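Probable transcriptional regulator (Pseudomonas aeruginosa, PDB 2ESN) is a probable LysR-family transcriptional regulator that presumably binds DNA through its helix-turn-helix domain and probably senses a small-molecule effector through its substrate-binding domain. Local coordinates at residues L116-N121 with K302-S307. Numbering follows the deposited sequence.
Sequences LPPLMN and KGLDIS
Leu304 sets its CG anti to the backbone N (chi1 -168°), toward helix 109-126. Its chi2 of 65° then spreads the methyls, CD1 onto the Pro118 carbonyl and CD2 onto Leu119. Ile306 starts out away from the helix with CG1 anti to its carbonyl carbon, and chi2 of -60° folds CD1 back toward Pro118. Pro118 is the centre of the contact. CD1 of Leu304 lies 3.6 Å from Pro118 O. The other methyl, CD2, lies 4.2 Å from CB of Leu119. The carbonyl O of Asp305 sits close to the proline ring, 3.2 Å from Pro118 CB. Further along the ring, Pro118 CG meets Ile306 CD1 at 4.1 Å, the two side chains crossing obliquely. No hydrogen bond joins the segments, so the fit rests on van der Waals contact. The C-terminal tail, leaving helix 293-303, thus lies back on helix 109-126 of the periplasmic-binding-protein-like LysR effector domain. Leu304 also touches Leu115 and Arg122 of that helix, and Ile306 reaches Trp173 and Phe174 of strand 168-183. Leu116, Leu119 and Met120 pack on strand 131-136. Leu116 and Met120 also meet the second subunit, at its Val231 on strand 228-233 and its Leu242 on helix 236-244, and Pro117 touches its Ser245.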
loop_
_atom_site.group_PDB
_atom_site.type_symbol
_atom_site.label_atom_id
_atom_site.label_comp_id
_atom_site.label_asym_id
_atom_site.label_seq_id
_atom_site.Cartn_x
_atom_site.Cartn_y
_atom_site.Cartn_z
ATOM N N LEU C 116 13.416 -13.734 24.132
ATOM C CA LEU C 116 12.230 -13.721 25.005
ATOM C C LEU C 116 12.333 -14.505 26.318
ATOM O O LEU C 116 11.817 -14.014 27.338
ATOM C CB LEU C 116 10.972 -14.155 24.236
ATOM C CG LEU C 116 10.421 -13.159 23.187
ATOM C CD1 LEU C 116 9.006 -13.603 22.669
ATOM C CD2 LEU C 116 10.326 -11.805 23.743
ATOM N N PRO C 117 12.901 -15.747 26.305
ATOM C CA PRO C 117 12.979 -16.501 27.575
ATOM C C PRO C 117 13.670 -15.750 28.710
ATOM O O PRO C 117 13.055 -15.619 29.773
ATOM C CB PRO C 117 13.719 -17.809 27.161
ATOM C CG PRO C 117 13.114 -18.010 25.619
ATOM C CD PRO C 117 13.337 -16.588 25.147
ATOM N N PRO C 118 14.912 -15.265 28.503
ATOM C CA PRO C 118 15.516 -14.541 29.613
ATOM C C PRO C 118 14.936 -13.136 29.860
ATOM O O PRO C 118 14.926 -12.670 31.008
ATOM C CB PRO C 118 17.008 -14.467 29.239
ATOM C CG PRO C 118 17.059 -14.491 27.717
ATOM C CD PRO C 118 15.824 -15.371 27.329
ATOM N N LEU C 119 14.484 -12.470 28.806
ATOM C CA LEU C 119 13.933 -11.121 28.950
ATOM C C LEU C 119 12.656 -11.205 29.766
ATOM O O LEU C 119 12.512 -10.484 30.728
ATOM C CB LEU C 119 13.567 -10.525 27.587
ATOM C CG LEU C 119 13.580 -8.995 27.371
ATOM C CD1 LEU C 119 12.473 -8.450 26.385
ATOM C CD2 LEU C 119 13.977 -7.978 28.491
ATOM N N MET C 120 11.744 -12.081 29.378
ATOM C CA MET C 120 10.495 -12.199 30.080
ATOM C C MET C 120 10.594 -12.908 31.439
ATOM O O MET C 120 9.758 -12.722 32.308
ATOM C CB MET C 120 9.428 -12.765 29.183
ATOM C CG MET C 120 9.194 -11.896 27.845
ATOM S SD MET C 120 8.865 -10.167 28.034
ATOM C CE MET C 120 7.391 -10.207 28.866
ATOM N N ASN C 121 11.634 -13.712 31.623
ATOM C CA ASN C 121 11.919 -14.276 32.919
ATOM C C ASN C 121 12.082 -13.136 33.952
ATOM O O ASN C 121 11.639 -13.284 35.076
ATOM C CB ASN C 121 13.230 -15.096 32.878
ATOM C CG ASN C 121 13.530 -15.689 34.237
ATOM O OD1 ASN C 121 12.791 -16.576 34.731
ATOM N ND2 ASN C 121 14.401 -15.057 34.927
ATOM N N LYS C 302 20.957 -4.651 28.081
ATOM C CA LYS C 302 22.366 -4.353 28.238
ATOM C C LYS C 302 23.043 -5.405 29.048
ATOM O O LYS C 302 23.902 -6.111 28.512
ATOM C CB LYS C 302 22.644 -2.900 28.714
ATOM C CG LYS C 302 23.050 -2.012 27.490
ATOM C CD LYS C 302 22.748 -0.492 27.589
ATOM C CE LYS C 302 23.078 0.156 26.216
ATOM N NZ LYS C 302 22.428 1.514 25.865
ATOM N N GLY C 303 22.630 -5.587 30.301
ATOM C CA GLY C 303 23.257 -6.647 31.084
ATOM C C GLY C 303 22.596 -8.020 30.963
ATOM O O GLY C 303 23.082 -8.982 31.572
ATOM N N LEU C 304 21.502 -8.120 30.187
ATOM C CA LEU C 304 20.746 -9.389 30.060
ATOM C C LEU C 304 21.561 -10.701 29.820
ATOM O O LEU C 304 22.305 -10.785 28.859
ATOM C CB LEU C 304 19.635 -9.241 29.003
ATOM C CG LEU C 304 18.612 -10.382 28.989
ATOM C CD1 LEU C 304 17.734 -10.508 30.286
ATOM C CD2 LEU C 304 17.761 -10.262 27.764
ATOM N N ASP C 305 21.393 -11.724 30.675
ATOM C CA ASP C 305 22.063 -13.057 30.488
ATOM C C ASP C 305 21.232 -13.969 29.569
ATOM O O ASP C 305 20.108 -14.403 29.915
ATOM C CB ASP C 305 22.391 -13.768 31.830
ATOM C CG ASP C 305 22.828 -15.298 31.654
ATOM O OD1 ASP C 305 23.556 -15.703 30.682
ATOM O OD2 ASP C 305 22.458 -16.111 32.557
ATOM N N ILE C 306 21.808 -14.252 28.402
ATOM C CA ILE C 306 21.115 -14.943 27.332
ATOM C C ILE C 306 21.364 -16.424 27.502
ATOM O O ILE C 306 20.470 -17.243 27.285
ATOM C CB ILE C 306 21.611 -14.443 25.916
ATOM C CG1 ILE C 306 21.553 -12.921 25.835
ATOM C CG2 ILE C 306 20.805 -15.094 24.727
ATOM C CD1 ILE C 306 20.121 -12.340 26.053
ATOM N N SER C 307 22.571 -16.757 27.947
ATOM C CA SER C 307 23.118 -18.133 27.800
ATOM C C SER C 307 22.365 -19.187 28.650
ATOM O O SER C 307 22.173 -20.334 28.205
ATOM C CB SER C 307 24.647 -18.140 28.069
ATOM O OG SER C 307 25.283 -17.018 27.425
#